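Local coordinates for protein Atg1 tMIT (Kluyveromyces marxianus, PDB 4P1N) that forms the tandem MIT region of a serine/threonine protein kinase that is essential in autophagy, where it is required for the formation of autophagosomes, at residues P12-L17 with K121-W126; I182-L187 with S233-D238; T211-Y216 with A269-M274. All coordinates share one frame; numbering follows the deposited sequence.

Contact 1. Residues P12-L17 with K121-W126; sequences PFVESL and KLTSKW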
ATOM      1  N   PRO B  12      14.438   1.079   2.124  1.00 52.22           N
ATOM      2  CA  PRO B  12      14.420   2.430   1.555  1.00 50.31           C
ATOM      3  C   PRO B  12      14.374   2.427   0.032  1.00 48.22           C
ATOM      4  O   PRO B  12      13.825   3.359  -0.542  1.00 45.61           O
ATOM      5  CB  PRO B  12      15.718   3.073   2.068  1.00 52.59           C
ATOM      6  CG  PRO B  12      16.475   2.009   2.791  1.00 55.99           C
ATOM      7  CD  PRO B  12      15.520   0.909   3.116  1.00 57.18           C
ATOM      8  N   PHE B  13      14.935   1.406  -0.621  1.00 48.22           N
ATOM      9  CA  PHE B  13      14.808   1.297  -2.070  1.00 49.49           C
ATOM     10  C   PHE B  13      13.352   1.038  -2.473  1.00 46.32           C
ATOM     11  O   PHE B  13      12.852   1.603  -3.439  1.00 43.32           O
ATOM     12  CB  PHE B  13      15.709   0.212  -2.624  1.00 57.30           C
ATOM     13  CG  PHE B  13      17.125   0.676  -2.887  1.00 68.32           C
ATOM     14  CD1 PHE B  13      17.949   1.080  -1.842  1.00 74.10           C
ATOM     15  CD2 PHE B  13      17.641   0.699  -4.182  1.00 75.81           C
ATOM     16  CE1 PHE B  13      19.257   1.499  -2.078  1.00 81.08           C
ATOM     17  CE2 PHE B  13      18.953   1.113  -4.421  1.00 82.84           C
ATOM     18  CZ  PHE B  13      19.761   1.510  -3.367  1.00 82.44           C
ATOM     19  N   VAL B  14      12.676   0.202  -1.699  1.00 45.53           N
ATOM     20  CA  VAL B  14      11.294  -0.107  -1.927  1.00 41.99           C
ATOM     21  C   VAL B  14      10.419   1.104  -1.592  1.00 39.02           C
ATOM     22  O   VAL B  14       9.501   1.381  -2.316  1.00 35.65           O
ATOM     23  CB  VAL B  14      10.875  -1.332  -1.107  1.00 43.89           C
ATOM     24  CG1 VAL B  14       9.393  -1.620  -1.270  1.00 42.55           C
ATOM     25  CG2 VAL B  14      11.666  -2.539  -1.576  1.00 48.85           C
ATOM     26  N   GLU B  15      10.734   1.854  -0.536  1.00 40.87           N
ATOM     27  CA  GLU B  15       9.972   3.072  -0.226  1.00 43.16           C
ATOM     28  C   GLU B  15      10.045   4.100  -1.348  1.00 42.38           C
ATOM     29  O   GLU B  15       9.061   4.754  -1.655  1.00 38.13           O
ATOM     30  CB  GLU B  15      10.466   3.749   1.049  1.00 47.21           C
ATOM     31  CG  GLU B  15       9.900   3.136   2.298  1.00 51.80           C
ATOM     32  CD  GLU B  15      10.428   3.774   3.574  1.00 57.11           C
ATOM     33  OE1 GLU B  15      11.616   4.139   3.617  1.00 56.26           O
ATOM     34  OE2 GLU B  15       9.648   3.883   4.545  1.00 63.47           O
ATOM     35  N   SER B  16      11.250   4.263  -1.886  1.00 42.03           N
ATOM     36  CA  SER B  16      11.533   5.148  -3.029  1.00 42.71           C
ATOM     37  C   SER B  16      10.737   4.749  -4.309  1.00 38.61           C
ATOM     38  O   SER B  16      10.159   5.583  -4.985  1.00 35.42           O
ATOM     39  CB  SER B  16      13.053   5.124  -3.293  1.00 46.44           C
ATOM     40  OG  SER B  16      13.405   5.866  -4.452  1.00 56.54           O
ATOM     41  N   LEU B  17      10.691   3.465  -4.625  1.00 38.34           N
ATOM     42  CA  LEU B  17       9.868   2.995  -5.718  1.00 36.11           C
ATOM     43  C   LEU B  17       8.413   3.199  -5.448  1.00 31.83           C
ATOM     44  O   LEU B  17       7.682   3.515  -6.367  1.00 32.84           O
ATOM     45  CB  LEU B  17      10.122   1.506  -6.043  1.00 36.65           C
ATOM     46  CG  LEU B  17      11.504   1.320  -6.659  1.00 39.81           C
ATOM     47  CD1 LEU B  17      11.967  -0.134  -6.546  1.00 43.31           C
ATOM     48  CD2 LEU B  17      11.542   1.791  -8.113  1.00 39.58           C
ATOM     49  N   LYS B 121      10.142  -7.300  -8.112  1.00 49.23           N
ATOM     50  CA  LYS B 121      11.360  -7.952  -8.606  1.00 53.02           C
ATOM     51  C   LYS B 121      12.560  -7.715  -7.691  1.00 52.10           C
ATOM     52  O   LYS B 121      13.257  -8.642  -7.322  1.00 53.90           O
ATOM     53  CB  LYS B 121      11.682  -7.434 -10.008  1.00 55.61           C
ATOM     54  CG  LYS B 121      10.741  -7.992 -11.058  1.00 64.25           C
ATOM     55  CD  LYS B 121      10.821  -7.229 -12.368  1.00 74.02           C
ATOM     56  CE  LYS B 121       9.902  -7.834 -13.430  1.00 78.66           C
ATOM     57  NZ  LYS B 121       9.971  -7.059 -14.703  1.00 79.30           N
ATOM     58  N   LEU B 122      12.774  -6.462  -7.327  1.00 48.69           N
ATOM     59  CA  LEU B 122      13.847  -6.077  -6.432  1.00 52.18           C
ATOM     60  C   LEU B 122      13.715  -6.800  -5.105  1.00 53.90           C
ATOM     61  O   LEU B 122      14.688  -7.349  -4.575  1.00 53.78           O
ATOM     62  CB  LEU B 122      13.806  -4.567  -6.199  1.00 52.59           C
ATOM     63  CG  LEU B 122      15.004  -3.931  -5.492  1.00 57.63           C
ATOM     64  CD1 LEU B 122      16.152  -3.739  -6.471  1.00 62.02           C
ATOM     65  CD2 LEU B 122      14.648  -2.589  -4.872  1.00 56.92           C
ATOM     66  N   THR B 123      12.499  -6.797  -4.571  1.00 50.98           N
ATOM     67  CA  THR B 123      12.203  -7.466  -3.328  1.00 52.38           C
ATOM     68  C   THR B 123      12.366  -8.959  -3.481  1.00 54.79           C
ATOM     69  O   THR B 123      12.910  -9.622  -2.603  1.00 54.40           O
ATOM     70  CB  THR B 123      10.770  -7.125  -2.828  1.00 51.13           C
ATOM     71  OG1 THR B 123      10.633  -5.702  -2.710  1.00 45.80           O
ATOM     72  CG2 THR B 123      10.518  -7.762  -1.484  1.00 54.06           C
ATOM     73  N   SER B 124      11.892  -9.472  -4.603  1.00 56.86           N
ATOM     74  CA  SER B 124      11.917 -10.898  -4.897  1.00 60.23           C
ATOM     75  C   SER B 124      13.361 -11.369  -4.970  1.00 65.43           C
ATOM     76  O   SER B 124      13.733 -12.352  -4.353  1.00 66.63           O
ATOM     77  CB  SER B 124      11.201 -11.155  -6.229  1.00 60.46           C
ATOM     78  OG  SER B 124      11.209 -12.514  -6.604  1.00 65.09           O
ATOM     79  N   LYS B 125      14.175 -10.631  -5.708  1.00 65.98           N
ATOM     80  CA  LYS B 125      15.591 -10.934  -5.822  1.00 67.50           C
ATOM     81  C   LYS B 125      16.293 -10.896  -4.449  1.00 69.38           C
ATOM     82  O   LYS B 125      17.090 -11.777  -4.114  1.00 69.62           O
ATOM     83  CB  LYS B 125      16.248  -9.943  -6.791  1.00 64.88           C
ATOM     84  N   TRP B 126      15.991  -9.875  -3.659  1.00 68.33           N
ATOM     85  CA  TRP B 126      16.609  -9.703  -2.336  1.00 70.96           C
ATOM     86  C   TRP B 126      16.206 -10.842  -1.410  1.00 73.37           C
ATOM     87  O   TRP B 126      17.044 -11.412  -0.698  1.00 80.20           O
ATOM     88  CB  TRP B 126      16.217  -8.353  -1.728  1.00 70.39           C
ATOM     89  CG  TRP B 126      16.441  -8.267  -0.264  1.00 73.99           C
ATOM     90  CD1 TRP B 126      17.610  -7.973   0.358  1.00 77.98           C
ATOM     91  CD2 TRP B 126      15.475  -8.486   0.774  1.00 73.63           C
ATOM     92  NE1 TRP B 126      17.440  -7.989   1.716  1.00 79.84           N
ATOM     93  CE2 TRP B 126      16.141  -8.310   2.004  1.00 75.50           C
ATOM     94  CE3 TRP B 126      14.111  -8.804   0.783  1.00 71.69           C
ATOM     95  CZ2 TRP B 126      15.497  -8.435   3.233  1.00 74.53           C
ATOM     96  CZ3 TRP B 126      13.467  -8.938   2.001  1.00 71.52           C
ATOM     97  CH2 TRP B 126      14.160  -8.751   3.215  1.00 74.02           C
TER
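L122 holds its CG anti to the backbone N (chi1 -169°), which carries the CD2 methyl across to helix 10-33. There it touches two residues one turn apart, F13 and L17. F13 turns its CG anti to the carbonyl carbon, and L122 CD2 meets it at CB, 3.7 Å away, with the phenyl ring met obliquely from the same methyl. L17, with its CG also anti to the carbonyl carbon, brings CD1 to 4.0 Å from L122 CD2, the two leucines crossing at a slant. The segments 12-17 and 121-126 run antiparallel, their axes 165° apart and 10.6 Å at closest approach, as expected for the first two helices of a three-helix MIT bundle. The third helix, 137-170, packs on V14 through L142 and I146. V14 CG2, which lies beside the backbone N, reaches T123 OG1 at 3.5 Å, the two side chains meeting at about a right angle. This is a methyl against a hydroxyl already engaged: T123 OG1, also placed beside its own backbone N, hydrogen-bonds to S119 O one turn earlier, so a polar group sits in the interface with a partner on its own helix.

Contact 2. Residues I182-L187 with S233-D238; sequences IFVEKL and SNEVYD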
ATOM      1  N   ILE B 182      -0.054   9.799 -28.633  1.00 64.60           N
ATOM      2  CA  ILE B 182       0.049  10.141 -27.242  1.00 59.52           C
ATOM      3  C   ILE B 182       1.190   9.346 -26.675  1.00 57.51           C
ATOM      4  O   ILE B 182       1.215   8.122 -26.810  1.00 60.52           O
ATOM      5  CB  ILE B 182      -1.236   9.856 -26.479  1.00 58.29           C
ATOM      6  CG1 ILE B 182      -2.371  10.684 -27.082  1.00 60.71           C
ATOM      7  CG2 ILE B 182      -1.040  10.209 -24.999  1.00 57.52           C
ATOM      8  CD1 ILE B 182      -3.755  10.338 -26.587  1.00 60.35           C
ATOM      9  N   PHE B 183       2.153  10.068 -26.107  1.00 52.86           N
ATOM     10  CA  PHE B 183       3.322   9.507 -25.469  1.00 51.30           C
ATOM     11  C   PHE B 183       3.175   9.707 -23.961  1.00 47.30           C
ATOM     12  O   PHE B 183       2.935  10.829 -23.480  1.00 42.91           O
ATOM     13  CB  PHE B 183       4.586  10.245 -25.894  1.00 55.64           C
ATOM     14  CG  PHE B 183       5.052   9.931 -27.290  1.00 62.38           C
ATOM     15  CD1 PHE B 183       4.712  10.757 -28.350  1.00 64.80           C
ATOM     16  CD2 PHE B 183       5.866   8.827 -27.544  1.00 66.33           C
ATOM     17  CE1 PHE B 183       5.160  10.492 -29.638  1.00 67.14           C
ATOM     18  CE2 PHE B 183       6.325   8.567 -28.842  1.00 67.84           C
ATOM     19  CZ  PHE B 183       5.965   9.401 -29.881  1.00 67.72           C
ATOM     20  N   VAL B 184       3.379   8.636 -23.208  1.00 43.69           N
ATOM     21  CA  VAL B 184       3.329   8.733 -21.767  1.00 40.10           C
ATOM     22  C   VAL B 184       4.433   9.691 -21.252  1.00 40.98           C
ATOM     23  O   VAL B 184       4.285  10.360 -20.223  1.00 39.73           O
ATOM     24  CB  VAL B 184       3.469   7.345 -21.116  1.00 37.52           C
ATOM     25  CG1 VAL B 184       4.920   6.858 -21.241  1.00 39.44           C
ATOM     26  CG2 VAL B 184       3.048   7.445 -19.647  1.00 35.04           C
ATOM     27  N   GLU B 185       5.548   9.797 -21.960  1.00 42.66           N
ATOM     28  CA  GLU B 185       6.599  10.599 -21.355  1.00 44.37           C
ATOM     29  C   GLU B 185       6.298  12.095 -21.448  1.00 43.88           C
ATOM     30  O   GLU B 185       6.633  12.844 -20.544  1.00 44.36           O
ATOM     31  CB  GLU B 185       8.033  10.181 -21.717  1.00 44.48           C
ATOM     32  CG  GLU B 185       8.321   9.534 -23.011  1.00 46.73           C
ATOM     33  CD  GLU B 185       7.665   8.228 -23.309  1.00 45.28           C
ATOM     34  OE1 GLU B 185       8.258   7.162 -23.070  1.00 48.07           O
ATOM     35  OE2 GLU B 185       6.601   8.269 -23.943  1.00 45.16           O
ATOM     36  N   LYS B 186       5.538  12.483 -22.455  1.00 43.09           N
ATOM     37  CA  LYS B 186       5.049  13.840 -22.560  1.00 48.02           C
ATOM     38  C   LYS B 186       4.024  14.185 -21.473  1.00 44.99           C
ATOM     39  O   LYS B 186       4.083  15.243 -20.861  1.00 47.03           O
ATOM     40  CB  LYS B 186       4.452  14.044 -23.935  1.00 52.69           C
ATOM     41  CG  LYS B 186       3.982  15.458 -24.171  1.00 62.95           C
ATOM     42  CD  LYS B 186       2.510  15.544 -24.603  1.00 65.20           C
ATOM     43  CE  LYS B 186       2.331  16.592 -25.698  1.00 64.68           C
ATOM     44  NZ  LYS B 186       2.680  17.953 -25.192  1.00 67.24           N
ATOM     45  N   LEU B 187       3.088  13.279 -21.231  1.00 44.25           N
ATOM     46  CA  LEU B 187       2.184  13.351 -20.075  1.00 40.84           C
ATOM     47  C   LEU B 187       2.930  13.586 -18.758  1.00 36.90           C
ATOM     48  O   LEU B 187       2.623  14.481 -18.015  1.00 33.73           O
ATOM     49  CB  LEU B 187       1.408  12.030 -19.968  1.00 44.00           C
ATOM     50  CG  LEU B 187      -0.053  11.919 -20.423  1.00 47.38           C
ATOM     51  CD1 LEU B 187      -0.481  13.053 -21.331  1.00 47.65           C
ATOM     52  CD2 LEU B 187      -0.361  10.546 -21.018  1.00 48.10           C
ATOM     53  N   SER B 233      11.749   3.177 -19.880  1.00 44.38           N
ATOM     54  CA  SER B 233      11.314   2.439 -21.065  1.00 49.19           C
ATOM     55  C   SER B 233       9.804   2.470 -21.264  1.00 45.97           C
ATOM     56  O   SER B 233       9.063   2.401 -20.300  1.00 42.69           O
ATOM     57  CB  SER B 233      11.788   0.997 -20.973  1.00 50.78           C
ATOM     58  OG  SER B 233      13.170   0.990 -21.323  1.00 59.57           O
ATOM     59  N   ASN B 234       9.371   2.528 -22.526  1.00 45.65           N
ATOM     60  CA  ASN B 234       7.976   2.756 -22.852  1.00 43.22           C
ATOM     61  C   ASN B 234       7.267   1.431 -23.057  1.00 43.73           C
ATOM     62  O   ASN B 234       7.647   0.631 -23.924  1.00 43.17           O
ATOM     63  CB  ASN B 234       7.853   3.637 -24.085  1.00 45.59           C
ATOM     64  CG  ASN B 234       6.419   4.073 -24.352  1.00 45.51           C
ATOM     65  OD1 ASN B 234       5.507   3.250 -24.366  1.00 45.90           O
ATOM     66  ND2 ASN B 234       6.215   5.376 -24.575  1.00 45.54           N
ATOM     67  N   GLU B 235       6.192   1.229 -22.293  1.00 40.94           N
ATOM     68  CA  GLU B 235       5.599  -0.061 -22.249  1.00 41.62           C
ATOM     69  C   GLU B 235       4.737  -0.431 -23.468  1.00 42.69           C
ATOM     70  O   GLU B 235       4.303  -1.547 -23.564  1.00 39.09           O
ATOM     71  CB  GLU B 235       4.870  -0.414 -20.919  1.00 42.40           C
ATOM     72  CG  GLU B 235       4.608   0.436 -19.694  1.00 40.08           C
ATOM     73  CD  GLU B 235       5.492   1.601 -19.335  1.00 39.45           C
ATOM     74  OE1 GLU B 235       6.320   1.490 -18.375  1.00 36.67           O
ATOM     75  OE2 GLU B 235       5.240   2.680 -19.927  1.00 37.79           O
ATOM     76  N   VAL B 236       4.497   0.486 -24.400  1.00 44.63           N
ATOM     77  CA  VAL B 236       3.787   0.110 -25.619  1.00 46.26           C
ATOM     78  C   VAL B 236       4.767  -0.115 -26.760  1.00 46.54           C
ATOM     79  O   VAL B 236       4.356  -0.507 -27.813  1.00 48.79           O
ATOM     80  CB  VAL B 236       2.689   1.125 -26.016  1.00 48.13           C
ATOM     81  CG1 VAL B 236       1.608   1.185 -24.931  1.00 48.65           C
ATOM     82  CG2 VAL B 236       3.258   2.510 -26.265  1.00 47.05           C
ATOM     83  N   TYR B 237       6.054   0.123 -26.536  1.00 47.53           N
ATOM     84  CA  TYR B 237       7.082  -0.132 -27.564  1.00 51.78           C
ATOM     85  C   TYR B 237       7.919  -1.340 -27.197  1.00 52.25           C
ATOM     86  O   TYR B 237       9.019  -1.210 -26.683  1.00 53.64           O
ATOM     87  CB  TYR B 237       7.971   1.084 -27.787  1.00 54.26           C
ATOM     88  CG  TYR B 237       7.201   2.233 -28.379  1.00 58.15           C
ATOM     89  CD1 TYR B 237       6.641   2.144 -29.651  1.00 63.07           C
ATOM     90  CD2 TYR B 237       6.989   3.382 -27.654  1.00 60.68           C
ATOM     91  CE1 TYR B 237       5.910   3.193 -30.176  1.00 65.08           C
ATOM     92  CE2 TYR B 237       6.265   4.431 -28.164  1.00 62.53           C
ATOM     93  CZ  TYR B 237       5.735   4.333 -29.421  1.00 64.16           C
ATOM     94  OH  TYR B 237       5.026   5.396 -29.867  1.00 67.95           O
ATOM     95  N   ASP B 238       7.368  -2.514 -27.462  1.00 54.52           N
ATOM     96  CA  ASP B 238       7.996  -3.787 -27.105  1.00 57.14           C
ATOM     97  C   ASP B 238       8.922  -4.207 -28.249  1.00 56.68           C
ATOM     98  O   ASP B 238       8.606  -4.050 -29.432  1.00 55.98           O
ATOM     99  CB  ASP B 238       6.933  -4.858 -26.766  1.00 58.83           C
ATOM    100  CG  ASP B 238       7.518  -6.302 -26.647  1.00 65.26           C
ATOM    101  OD1 ASP B 238       8.050  -6.836 -27.645  1.00 69.83           O
ATOM    102  OD2 ASP B 238       7.411  -6.917 -25.564  1.00 65.38           O
TER
HETATM  103  O   HOH W   1       3.562   6.149 -24.705  1.00 40.36           O
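A buried, largely polar contact joins the start of helix 184-204 to the corner of the loop that follows helix 209-227. At its centre is the amide of N234, whose CG stands anti to the backbone N (chi1 -172°), bringing the amide up to the helix start. N234 ND2 gives a weak, bent hydrogen bond to E185 OE1, 3.1 Å long with an N-H...O angle of 140°. E185 folds back at chi2 to present its carboxylate, whose plane is turned 22° from that of the amide, while the two side chains cross at about a right angle. The same ND2 also donates to a water at 2.8 Å, and that water accepts from V184 N at 2.9 Å, in the first turn of the helix, just past F183 at the N-cap position. In the second MIT domain this loop links the second and third helices, and it turns its corner through a type I beta turn from N234 to Y237. N234 OD1 accepts from V236 N at 2.9 Å in a nearly straight bond, an Asx turn that fixes the amide's rotation. An alanine in place of N234 would probably loosen the corner and the helix start together, since it loses both the Asx turn and the donor shared by E185 and the water. V184 CG1 lies 3.9 Å from N234 ND2, the two side chains running alongside each other in opposite senses. The side chains of Y237 and F183 cross at about a right angle, Y237 OH 3.6 Å from F183 CE2. E235 OE1 instead serves helix 95-129, in a salt bridge with K111 and a hydrogen bond with T114.

Contact 3. Residues T211-Y216 with A269-M274; sequences TCELAY and ALKSKM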
ATOM      1  N   THR B 211       2.800  22.498   1.497  1.00 54.42           N
ATOM      2  CA  THR B 211       2.094  22.256   0.235  1.00 54.43           C
ATOM      3  C   THR B 211       3.080  22.400  -0.903  1.00 50.74           C
ATOM      4  O   THR B 211       3.174  21.530  -1.757  1.00 50.29           O
ATOM      5  CB  THR B 211       0.898  23.237   0.085  1.00 56.16           C
ATOM      6  OG1 THR B 211      -0.001  23.034   1.180  1.00 59.49           O
ATOM      7  CG2 THR B 211       0.155  23.036  -1.199  1.00 55.31           C
ATOM      8  N   CYS B 212       3.861  23.477  -0.870  1.00 50.33           N
ATOM      9  CA  CYS B 212       4.879  23.719  -1.884  1.00 49.68           C
ATOM     10  C   CYS B 212       5.942  22.627  -1.912  1.00 48.67           C
ATOM     11  O   CYS B 212       6.353  22.219  -2.995  1.00 47.47           O
ATOM     12  CB  CYS B 212       5.561  25.051  -1.657  1.00 52.66           C
ATOM     13  SG  CYS B 212       4.445  26.446  -1.753  1.00 59.75           S
ATOM     14  N   GLU B 213       6.345  22.153  -0.728  1.00 47.55           N
ATOM     15  CA  GLU B 213       7.398  21.139  -0.601  1.00 49.96           C
ATOM     16  C   GLU B 213       6.994  19.824  -1.231  1.00 46.80           C
ATOM     17  O   GLU B 213       7.766  19.197  -1.942  1.00 44.22           O
ATOM     18  CB  GLU B 213       7.763  20.879   0.872  1.00 53.28           C
ATOM     19  CG  GLU B 213       8.667  19.649   1.066  1.00 58.01           C
ATOM     20  CD  GLU B 213       9.262  19.502   2.470  1.00 64.02           C
ATOM     21  OE1 GLU B 213       8.825  20.228   3.390  1.00 65.25           O
ATOM     22  OE2 GLU B 213      10.168  18.640   2.645  1.00 68.62           O
ATOM     23  N   LEU B 214       5.770  19.410  -0.948  1.00 50.10           N
ATOM     24  CA  LEU B 214       5.243  18.177  -1.489  1.00 50.02           C
ATOM     25  C   LEU B 214       5.073  18.257  -2.993  1.00 43.14           C
ATOM     26  O   LEU B 214       5.354  17.287  -3.687  1.00 44.01           O
ATOM     27  CB  LEU B 214       3.918  17.852  -0.826  1.00 59.40           C
ATOM     28  CG  LEU B 214       3.516  16.405  -1.097  1.00 69.14           C
ATOM     29  CD1 LEU B 214       3.491  15.634   0.219  1.00 78.89           C
ATOM     30  CD2 LEU B 214       2.180  16.370  -1.810  1.00 71.31           C
ATOM     31  N   ALA B 215       4.636  19.410  -3.502  1.00 40.82           N
ATOM     32  CA  ALA B 215       4.535  19.588  -4.942  1.00 39.28           C
ATOM     33  C   ALA B 215       5.892  19.443  -5.637  1.00 40.93           C
ATOM     34  O   ALA B 215       6.034  18.637  -6.555  1.00 40.39           O
ATOM     35  CB  ALA B 215       3.878  20.909  -5.290  1.00 40.01           C
ATOM     36  N   TYR B 216       6.910  20.170  -5.187  1.00 41.43           N
ATOM     37  CA  TYR B 216       8.230  20.008  -5.804  1.00 40.88           C
ATOM     38  C   TYR B 216       8.687  18.544  -5.727  1.00 39.13           C
ATOM     39  O   TYR B 216       9.216  18.021  -6.687  1.00 37.26           O
ATOM     40  CB  TYR B 216       9.276  20.879  -5.145  1.00 42.65           C
ATOM     41  CG  TYR B 216       9.089  22.366  -5.302  1.00 46.87           C
ATOM     42  CD1 TYR B 216       8.928  22.937  -6.554  1.00 46.62           C
ATOM     43  CD2 TYR B 216       9.136  23.206  -4.198  1.00 47.91           C
ATOM     44  CE1 TYR B 216       8.778  24.287  -6.705  1.00 48.27           C
ATOM     45  CE2 TYR B 216       8.998  24.577  -4.339  1.00 51.29           C
ATOM     46  CZ  TYR B 216       8.807  25.107  -5.593  1.00 51.58           C
ATOM     47  OH  TYR B 216       8.667  26.458  -5.749  1.00 51.03           O
ATOM     48  N   ALA B 269      16.105  25.476  -1.448  1.00 57.55           N
ATOM     49  CA  ALA B 269      15.920  26.882  -1.023  1.00 58.35           C
ATOM     50  C   ALA B 269      14.705  26.988  -0.123  1.00 57.60           C
ATOM     51  O   ALA B 269      14.748  27.574   0.962  1.00 59.71           O
ATOM     52  CB  ALA B 269      15.730  27.783  -2.230  1.00 59.32           C
ATOM     53  N   LEU B 270      13.608  26.407  -0.576  1.00 55.16           N
ATOM     54  CA  LEU B 270      12.394  26.411   0.210  1.00 56.41           C
ATOM     55  C   LEU B 270      12.609  25.776   1.592  1.00 55.16           C
ATOM     56  O   LEU B 270      12.136  26.285   2.603  1.00 54.96           O
ATOM     57  CB  LEU B 270      11.309  25.660  -0.536  1.00 55.63           C
ATOM     58  CG  LEU B 270       9.837  25.903  -0.222  1.00 58.60           C
ATOM     59  CD1 LEU B 270       9.165  24.562   0.071  1.00 58.21           C
ATOM     60  CD2 LEU B 270       9.529  26.922   0.868  1.00 60.04           C
ATOM     61  N   LYS B 271      13.315  24.663   1.643  1.00 56.56           N
ATOM     62  CA  LYS B 271      13.585  24.008   2.939  1.00 61.16           C
ATOM     63  C   LYS B 271      14.400  24.884   3.880  1.00 62.88           C
ATOM     64  O   LYS B 271      14.189  24.858   5.102  1.00 64.38           O
ATOM     65  CB  LYS B 271      14.301  22.689   2.718  1.00 61.46           C
ATOM     66  CG  LYS B 271      13.413  21.724   1.951  1.00 63.15           C
ATOM     67  CD  LYS B 271      12.857  20.614   2.809  1.00 65.46           C
ATOM     68  CE  LYS B 271      13.713  19.360   2.727  1.00 69.04           C
ATOM     69  NZ  LYS B 271      12.861  18.165   3.021  1.00 71.96           N
ATOM     70  N   SER B 272      15.315  25.660   3.306  1.00 62.80           N
ATOM     71  CA  SER B 272      16.118  26.593   4.081  1.00 68.69           C
ATOM     72  C   SER B 272      15.249  27.625   4.759  1.00 69.88           C
ATOM     73  O   SER B 272      15.453  27.927   5.927  1.00 70.73           O
ATOM     74  CB  SER B 272      17.130  27.314   3.193  1.00 70.48           C
ATOM     75  OG  SER B 272      17.826  26.385   2.399  1.00 70.94           O
ATOM     76  N   LYS B 273      14.295  28.169   4.012  1.00 71.89           N
ATOM     77  CA  LYS B 273      13.353  29.155   4.539  1.00 76.57           C
ATOM     78  C   LYS B 273      12.445  28.620   5.651  1.00 74.93           C
ATOM     79  O   LYS B 273      12.094  29.369   6.546  1.00 75.57           O
ATOM     80  CB  LYS B 273      12.488  29.740   3.412  1.00 78.73           C
ATOM     81  CG  LYS B 273      13.255  30.649   2.463  1.00 82.83           C
ATOM     82  CD  LYS B 273      12.618  30.705   1.079  1.00 84.93           C
ATOM     83  CE  LYS B 273      11.275  31.415   1.100  1.00 86.61           C
ATOM     84  NZ  LYS B 273      10.561  31.258  -0.194  1.00 85.70           N
ATOM     85  N   MET B 274      12.049  27.349   5.610  1.00 76.52           N
ATOM     86  CA  MET B 274      11.151  26.828   6.660  1.00 79.44           C
ATOM     87  C   MET B 274      11.866  26.237   7.903  1.00 80.94           C
ATOM     88  O   MET B 274      11.205  25.745   8.821  1.00 82.40           O
ATOM     89  CB  MET B 274      10.071  25.885   6.068  1.00 79.87           C
ATOM     90  CG  MET B 274      10.481  24.497   5.590  1.00 85.11           C
ATOM     91  SD  MET B 274       9.086  23.550   4.874  1.00 91.91           S
ATOM     92  CE  MET B 274       9.281  23.933   3.150  1.00 83.11           C
TER
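K271 NZ grips E213 OE2 at 2.8 Å in a hydrogen-bonded salt bridge at the edge of the interface. The ammonium comes in from above the carboxylate, 32° out of its plane. E213 extends straight from its helix, with CG anti to the backbone N (chi1 169°), whereas K271 bends at chi2 and chi3 and crosses it at about a right angle, so that K271 CD also lies against E213 OE2 at 3.3 Å. The other carboxylate oxygen faces a thioether: M274 SD is 3.6 Å from E213 OE1, and the bent end of the methionine tucks its CE beside E213 CB. E213 is thus flanked by a charge and by a soft apolar group, K271 from the last turn of helix 250-273 and M274 from the residue that follows. Inward, L270 takes over. Its CD1 presses on the backbone of helix 209-227, 3.8 Å from E213 N, and touches C212 CB at 4.0 Å. Y216 turns an edge of its ring to L270, CE2 4.4 Å from L270 CG, while its hydroxyl is hydrogen-bonded to E203 of helix 184-204. C212 also packs on L202 of that helix. The two segments run antiparallel with axes 157° apart and 10.5 Å at closest approach, the packing of the second and third helices in the three-helix bundle of an MIT domain.

Contacts 2 and 3 belong to the second MIT domain and contact 1 to the first; none touches another. Contact 2 lies nearest the centre of the chain and is buried, whereas contacts 1 and 3 are partly buried, further out. Contacts 1 and 3 are alike in form, each an antiparallel helix pair, but the first joins the opening two helices of its bundle by aliphatic packing and the other joins the last two, with a salt bridge at its rim. Contact 2 instead fixes a loop to a helix start through an amide and a water. The segments of contacts 2 and 3 alternate along the chain, yet their centres lie about 30 Å apart.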